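PDB 4Q0S: L-Ribose isomerase from Acinetobacter, which probably interconverts L-ribose and L-ribulose, using a cupin-type beta-barrel that holds a metal ion beside the sugar-binding pocket. Local coordinates for residues A[51-56]-A[252-257]; A[83-88]-A[232-237]; A[221-226]-A[239-244]. One frame throughout, in Å; residues are numbered along the deposited sequence.

Interaction 1: residues A[51-56]-A[252-257]. With RB0 (D-ribitol), chain C.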
# COMPACT_ATOMS: atom_id res chain seq x y z
N ILE A 51 11.75 -13.64 17.65
CA ILE A 51 11.67 -14.12 19.03
C ILE A 51 10.98 -15.47 19.21
O ILE A 51 9.92 -15.73 18.65
CB ILE A 51 10.93 -13.07 19.90
CG1 ILE A 51 11.60 -11.70 19.74
CG2 ILE A 51 10.93 -13.49 21.37
CD1 ILE A 51 10.75 -10.54 20.24
N VAL A 52 11.59 -16.32 20.02
CA VAL A 52 11.03 -17.64 20.33
C VAL A 52 10.94 -17.63 21.86
O VAL A 52 11.96 -17.49 22.54
CB VAL A 52 11.96 -18.77 19.84
CG1 VAL A 52 11.35 -20.13 20.16
CG2 VAL A 52 12.19 -18.64 18.34
N PHE A 53 9.73 -17.77 22.39
CA PHE A 53 9.52 -17.72 23.84
C PHE A 53 9.73 -19.01 24.61
O PHE A 53 8.78 -19.64 25.08
CB PHE A 53 8.11 -17.18 24.13
CG PHE A 53 7.86 -15.80 23.58
CD1 PHE A 53 7.36 -15.62 22.29
CD2 PHE A 53 8.11 -14.67 24.36
CE1 PHE A 53 7.12 -14.35 21.78
CE2 PHE A 53 7.88 -13.38 23.86
CZ PHE A 53 7.38 -13.22 22.57
N GLY A 54 10.99 -19.40 24.76
CA GLY A 54 11.29 -20.61 25.50
C GLY A 54 11.85 -21.75 24.68
O GLY A 54 11.50 -21.92 23.51
N ALA A 55 12.72 -22.53 25.31
CA ALA A 55 13.38 -23.67 24.68
C ALA A 55 12.45 -24.64 23.95
O ALA A 55 12.77 -25.11 22.86
CB ALA A 55 14.19 -24.43 25.73
N ASP A 56 11.31 -24.96 24.55
CA ASP A 56 10.39 -25.89 23.91
C ASP A 56 9.57 -25.25 22.79
O ASP A 56 8.73 -25.91 22.17
CB ASP A 56 9.45 -26.51 24.95
CG ASP A 56 8.77 -25.47 25.81
OD1 ASP A 56 8.20 -24.52 25.25
OD2 ASP A 56 8.79 -25.62 27.05
N THR A 252 12.60 -16.22 29.93
CA THR A 252 14.00 -16.45 29.59
C THR A 252 14.32 -16.29 28.11
O THR A 252 15.01 -15.35 27.71
CB THR A 252 14.44 -17.86 30.04
OG1 THR A 252 13.64 -18.85 29.37
CG2 THR A 252 14.25 -18.01 31.55
N GLY A 253 13.80 -17.20 27.29
CA GLY A 253 14.05 -17.15 25.86
C GLY A 253 13.66 -15.86 25.17
O GLY A 253 14.01 -15.64 24.01
N ARG A 254 12.94 -15.00 25.88
CA ARG A 254 12.49 -13.73 25.30
C ARG A 254 13.67 -12.82 24.95
O ARG A 254 13.73 -12.26 23.86
CB ARG A 254 11.57 -13.01 26.29
CG ARG A 254 10.62 -11.99 25.67
CD ARG A 254 11.36 -10.86 24.96
NE ARG A 254 10.43 -9.87 24.40
CZ ARG A 254 10.81 -8.83 23.67
NH1 ARG A 254 9.90 -7.99 23.20
NH2 ARG A 254 12.09 -8.63 23.39
N LEU A 255 14.62 -12.68 25.88
CA LEU A 255 15.77 -11.81 25.68
C LEU A 255 16.88 -12.33 24.76
O LEU A 255 17.91 -11.67 24.59
CB LEU A 255 16.38 -11.44 27.04
CG LEU A 255 15.45 -10.76 28.05
CD1 LEU A 255 16.20 -10.53 29.35
CD2 LEU A 255 14.93 -9.44 27.49
N GLN A 256 16.69 -13.51 24.16
CA GLN A 256 17.71 -14.05 23.26
C GLN A 256 17.24 -15.25 22.44
O GLN A 256 16.59 -16.16 22.96
CB GLN A 256 18.96 -14.47 24.03
CG GLN A 256 20.05 -15.05 23.13
CD GLN A 256 21.16 -15.74 23.89
OE1 GLN A 256 21.87 -15.12 24.69
NE2 GLN A 256 21.32 -17.04 23.66
N THR A 257 17.58 -15.24 21.15
CA THR A 257 17.21 -16.31 20.25
C THR A 257 18.43 -17.14 19.90
O THR A 257 19.45 -16.61 19.45
CB THR A 257 16.60 -15.77 18.95
OG1 THR A 257 15.51 -14.89 19.26
CG2 THR A 257 16.10 -16.91 18.07
C1 RB0 C . 6.22 -8.80 23.50
O1 RB0 C . 7.38 -9.57 23.75
C2 RB0 C . 6.61 -7.35 23.29
O2 RB0 C . 6.99 -6.77 24.54
C3 RB0 C . 5.44 -6.56 22.65
O3 RB0 C . 5.89 -5.27 22.26
C4 RB0 C . 4.22 -6.42 23.57
O4 RB0 C . 4.61 -6.62 24.92
C5 RB0 C . 3.16 -7.44 23.19
O5 RB0 C . 1.96 -7.20 23.93
O HOH W 1 14.09 -15.31 21.37
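Phe53 and Arg254 meet with CG of Arg254 anti to its backbone N (chi1 -158°) and CG of Phe53 anti to its carbonyl carbon, chi1 -59°. The two side chains lie side by side, pointing the same way, and Arg254 CG comes obliquely to the ring, 3.6 Å from Phe53 CE2. Further out, the guanidinium is turned steeply to the phenyl ring, the two planes 79° apart. Ile51, on the same strand end, supports both flat groups through different branches. Its CG2 sits above one face of the Phe53 ring toward the rim, while CD1 lies over the centre of one guanidinium face, 3.8 Å from Arg254 CZ. An apolar methyl suits that face, since the guanidinium N-H groups point out from its edge. There NE of Arg254 donates to O1 of D-ribitol at 3.1 Å, and NH1 reaches the same O1 at 3.0 Å, so two bent bonds grip one hydroxyl oxygen. NH1 also forms a salt bridge with Glu222, which further restrains rotation of the group. The Phe53 ring turns its edge to this O1, which lies near the ring plane.

Behind the pocket the backbones come together at two glycines. A CB on Gly253 would run into Gly54 N, and the backbone angles of Gly54 themselves call for glycine. One water bridges the segments, accepting from Val52 N at 3.0 Å and donating to Thr257 OG1 at 2.6 Å; Gly253 O is 2.7 Å from the same water. Thr257 OG1 is bonded to Gly50 O as well. Strand 50-52, outermost in its six-stranded sheet, is thereby joined to residues 252-257, on and after helix 248-254, placing Phe53 and Arg254 in the ribitol pocket of the cupin barrel.

Interaction 2: residues A[83-88]-A[232-237]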
# COMPACT_ATOMS: atom_id res chain seq x y z
N PRO A 83 12.64 7.49 25.20
CA PRO A 83 12.38 7.69 26.63
C PRO A 83 11.45 8.86 26.89
O PRO A 83 10.63 8.81 27.81
CB PRO A 83 13.78 7.93 27.20
CG PRO A 83 14.66 7.11 26.29
CD PRO A 83 14.08 7.45 24.92
N ALA A 84 11.57 9.91 26.08
CA ALA A 84 10.76 11.12 26.23
C ALA A 84 11.07 11.77 27.59
O ALA A 84 10.19 12.33 28.25
CB ALA A 84 9.28 10.79 26.13
N VAL A 85 12.33 11.69 27.99
CA VAL A 85 12.79 12.25 29.26
C VAL A 85 13.17 13.72 29.13
O VAL A 85 13.05 14.48 30.09
CB VAL A 85 13.99 11.45 29.81
CG1 VAL A 85 14.80 12.29 30.78
CG2 VAL A 85 13.49 10.19 30.50
N ASP A 86 13.61 14.12 27.94
CA ASP A 86 14.00 15.51 27.70
C ASP A 86 12.86 16.49 27.86
O ASP A 86 11.78 16.30 27.29
CB ASP A 86 14.60 15.66 26.30
CG ASP A 86 15.93 14.97 26.16
OD1 ASP A 86 15.96 13.73 26.01
OD2 ASP A 86 16.96 15.67 26.21
N GLY A 87 13.10 17.56 28.62
CA GLY A 87 12.08 18.57 28.82
C GLY A 87 11.16 18.31 29.99
O GLY A 87 10.28 19.12 30.28
N LEU A 88 11.35 17.19 30.67
CA LEU A 88 10.52 16.85 31.82
C LEU A 88 10.97 17.56 33.09
O LEU A 88 12.16 17.78 33.30
CB LEU A 88 10.55 15.35 32.10
CG LEU A 88 9.77 14.38 31.23
CD1 LEU A 88 10.03 12.96 31.70
CD2 LEU A 88 8.29 14.70 31.32
N ALA A 232 21.40 4.87 29.89
CA ALA A 232 20.15 4.99 30.63
C ALA A 232 19.79 6.46 30.86
O ALA A 232 20.55 7.21 31.46
CB ALA A 232 20.25 4.27 31.97
N PRO A 233 18.61 6.88 30.38
CA PRO A 233 18.14 8.26 30.53
C PRO A 233 17.96 8.65 31.99
O PRO A 233 18.14 9.80 32.37
CB PRO A 233 16.84 8.28 29.74
CG PRO A 233 16.34 6.87 29.89
CD PRO A 233 17.60 6.07 29.68
N ILE A 234 17.58 7.67 32.80
CA ILE A 234 17.38 7.87 34.23
C ILE A 234 18.02 6.68 34.93
O ILE A 234 17.87 5.54 34.49
CB ILE A 234 15.88 7.97 34.59
CG1 ILE A 234 15.30 9.27 34.05
CG2 ILE A 234 15.69 7.90 36.11
CD1 ILE A 234 13.83 9.48 34.35
N PRO A 235 18.77 6.93 36.02
CA PRO A 235 19.45 5.89 36.80
C PRO A 235 18.67 4.59 36.97
O PRO A 235 19.11 3.54 36.51
CB PRO A 235 19.73 6.59 38.12
CG PRO A 235 20.06 7.98 37.66
CD PRO A 235 18.97 8.26 36.64
N SER A 236 17.52 4.67 37.64
CA SER A 236 16.69 3.49 37.89
C SER A 236 16.40 2.65 36.65
O SER A 236 16.37 1.42 36.73
CB SER A 236 15.36 3.91 38.53
OG SER A 236 14.61 4.74 37.66
N TRP A 237 16.20 3.29 35.51
CA TRP A 237 15.91 2.58 34.26
C TRP A 237 16.93 1.49 33.94
O TRP A 237 16.61 0.53 33.25
CB TRP A 237 15.86 3.57 33.10
CG TRP A 237 14.67 4.48 33.12
CD1 TRP A 237 14.08 5.06 34.21
CD2 TRP A 237 13.95 4.98 31.98
NE1 TRP A 237 13.06 5.89 33.83
CE2 TRP A 237 12.96 5.86 32.46
CE3 TRP A 237 14.07 4.77 30.60
CZ2 TRP A 237 12.08 6.53 31.60
CZ3 TRP A 237 13.19 5.44 29.75
CH2 TRP A 237 12.21 6.31 30.26
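Val85 and Pro83 meet Pro233, Ile234 and Trp237 in an apolar cluster between two long loops of the cupin barrel, one of which carries a type II beta turn from Val85 to Leu88. A single methyl, CG2 of Val85, does much of the touching: it is 3.9 Å from Pro233 CB and 3.9 Å from Ile234 CD1, with Trp237 CZ2 slightly farther away. Pro83 comes obliquely to the indole, its CB 3.6 Å from Trp237 CZ3, and crosses the ring of Pro233 at about a right angle. The compact proline rings and the valine methyl give the two loops apolar surface to bury where no backbone bond joins them. Within its own segment Pro233 lays CG over one face of the indole, toward the rim.

Outside this shell, Tyr219 packs against Trp237, and a second subunit closes over the turn, its Leu150 against Val85 and its Phe152 against Pro233. Gly87, at positive phi, takes the third position of the turn, where glycine is favoured. Next to it Asp86 OD2 accepts hydrogen bonds from the backbone N atoms of Phe152 and Gly154 of that second subunit.

Interaction 3: residues A[221-226]-A[239-244]; sequences HEPTEA and GMHDND. With NCO (cobalt hexammine(III)), chain E.
His221 and Asp242 bring the two backbones together, their CA atoms 5.4 Å apart, and a weak hydrogen bond runs from Asp242 N to His221 O. Asp242 CB packs at the edge of the His221 ring, while Met240 places its sulfur over one face, SD 3.8 Å from the ring centroid and 14° off the normal. CG anti to the backbone N and SD anti to CA (chi2 -176°) extend the methionine chain and set the sulfur over the imidazole. A polarisable thioether suits such a face, and His221 NE2 meanwhile bonds to Glu97 O. A water accepts from His221 N and donates to Asp242 OD2 at 2.8 Å, while Asp242 OD1 forms a salt bridge with Arg121 NH1.

The two segments belong to the connection between strands 211-217 and 244-245 of the cupin barrel, and Glu222 of the first segment reaches the ribitol pocket. OE2 of Glu222 uses its anti lone pair to take a nearly straight bond from Asn243 ND2, 2.6 Å long and almost in the amide plane. This second-shell amide helps position a carboxylate whose OE2 also makes a weak bond to ribitol O2. Pro223, centre of an inverse gamma turn, rests CD 3.5 Å from Met240 O. Asp242 O accepts from ND1 of His119, a ligand of the cobalt(II) ion. Farther along, Asp244 OD1 accepts from two ammines of cobalt hexammine(III), N3 and N4, the negative carboxylate suiting a trivalent cation.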
# COMPACT_ATOMS: atom_id res chain seq x y z
N HIS A 221 10.91 -1.19 28.37
CA HIS A 221 12.06 -1.50 29.22
C HIS A 221 12.42 -2.97 29.02
O HIS A 221 11.78 -3.85 29.60
CB HIS A 221 11.72 -1.26 30.69
CG HIS A 221 11.30 0.14 31.00
ND1 HIS A 221 12.19 1.18 31.15
CD2 HIS A 221 10.07 0.67 31.19
CE1 HIS A 221 11.53 2.29 31.40
NE2 HIS A 221 10.24 2.01 31.43
N GLU A 222 13.43 -3.24 28.20
CA GLU A 222 13.84 -4.61 27.93
C GLU A 222 15.34 -4.75 27.69
O GLU A 222 15.84 -4.40 26.62
CB GLU A 222 13.10 -5.16 26.70
CG GLU A 222 11.59 -5.19 26.83
CD GLU A 222 10.91 -5.67 25.56
OE1 GLU A 222 11.15 -5.06 24.49
OE2 GLU A 222 10.13 -6.65 25.63
N PRO A 223 16.08 -5.25 28.70
CA PRO A 223 17.53 -5.43 28.55
C PRO A 223 17.82 -6.62 27.63
O PRO A 223 18.53 -7.55 28.00
CB PRO A 223 17.99 -5.68 29.99
CG PRO A 223 16.96 -4.95 30.81
CD PRO A 223 15.69 -5.33 30.12
N THR A 224 17.26 -6.56 26.42
CA THR A 224 17.42 -7.63 25.43
C THR A 224 18.83 -7.75 24.87
O THR A 224 19.80 -7.23 25.43
CB THR A 224 16.45 -7.43 24.24
OG1 THR A 224 16.77 -6.22 23.55
CG2 THR A 224 15.01 -7.37 24.73
N GLU A 225 18.93 -8.45 23.74
CA GLU A 225 20.21 -8.68 23.06
C GLU A 225 20.59 -7.48 22.19
O GLU A 225 21.76 -7.10 22.12
CB GLU A 225 20.11 -9.95 22.20
CG GLU A 225 21.26 -10.93 22.37
CD GLU A 225 22.58 -10.40 21.85
OE1 GLU A 225 23.07 -9.37 22.37
OE2 GLU A 225 23.14 -11.01 20.91
N ALA A 226 19.60 -6.89 21.53
CA ALA A 226 19.83 -5.74 20.66
C ALA A 226 19.78 -4.45 21.46
O ALA A 226 19.96 -3.36 20.91
CB ALA A 226 18.80 -5.71 19.54
N GLY A 239 18.89 -1.67 33.76
CA GLY A 239 18.58 -3.05 34.10
C GLY A 239 17.11 -3.31 34.37
O GLY A 239 16.68 -4.46 34.48
N MET A 240 16.33 -2.24 34.48
CA MET A 240 14.90 -2.34 34.75
C MET A 240 14.19 -3.26 33.75
O MET A 240 14.37 -3.14 32.54
CB MET A 240 14.28 -0.95 34.69
CG MET A 240 12.81 -0.90 35.04
SD MET A 240 12.18 0.77 34.81
CE MET A 240 12.93 1.62 36.20
N HIS A 241 13.40 -4.19 34.27
CA HIS A 241 12.65 -5.11 33.42
C HIS A 241 11.16 -4.80 33.57
O HIS A 241 10.69 -4.48 34.67
CB HIS A 241 12.92 -6.57 33.81
CG HIS A 241 12.37 -7.56 32.83
ND1 HIS A 241 12.69 -7.54 31.49
CD2 HIS A 241 11.54 -8.62 33.00
CE1 HIS A 241 12.08 -8.53 30.87
NE2 HIS A 241 11.37 -9.21 31.77
N ASP A 242 10.42 -4.90 32.47
CA ASP A 242 9.00 -4.59 32.49
C ASP A 242 8.16 -5.65 31.78
O ASP A 242 7.07 -5.37 31.29
CB ASP A 242 8.77 -3.22 31.85
CG ASP A 242 7.37 -2.69 32.10
OD1 ASP A 242 6.93 -2.69 33.27
OD2 ASP A 242 6.72 -2.26 31.12
N ASN A 243 8.69 -6.87 31.70
CA ASN A 243 7.97 -7.97 31.08
C ASN A 243 7.74 -9.04 32.13
O ASN A 243 8.68 -9.48 32.78
CB ASN A 243 8.75 -8.58 29.91
CG ASN A 243 8.82 -7.67 28.70
OD1 ASN A 243 7.96 -6.81 28.51
ND2 ASN A 243 9.84 -7.86 27.87
N ASP A 244 6.49 -9.46 32.29
CA ASP A 244 6.16 -10.48 33.26
C ASP A 244 5.31 -11.53 32.56
O ASP A 244 4.09 -11.40 32.47
CB ASP A 244 5.36 -9.87 34.42
CG ASP A 244 5.32 -10.77 35.64
OD1 ASP A 244 5.28 -12.02 35.48
OD2 ASP A 244 5.31 -10.23 36.77
CO NCO E . 6.34 -15.35 36.99
N1 NCO E . 6.29 -14.12 38.30
N2 NCO E . 7.91 -15.96 37.62
N3 NCO E . 4.75 -14.74 36.37
N4 NCO E . 7.21 -14.18 35.93
N5 NCO E . 5.46 -16.52 38.05
N6 NCO E . 6.39 -16.59 35.68
O HOH W 2 8.46 -1.42 29.07

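Interactions 1 and 3 lie about equally near the centre of the chain and share the ribitol pocket, joined directly by the salt bridge from Arg254 NH1 to Glu222 OE2, 2.8 Å. Their chemistry is accordingly polar where they face the sugar alcohol, though interaction 1 is buried and interaction 3 only partly so. Interaction 2 sits about 23 Å from that centre, yet it is buried in the assembly, where a second subunit lies against it; between its own segments the contact is wholly apolar. Residues 232-237 and 239-244 follow each other in one connection, and interactions 2 and 3 touch where Trp237 CE3 packs on His221 CE1.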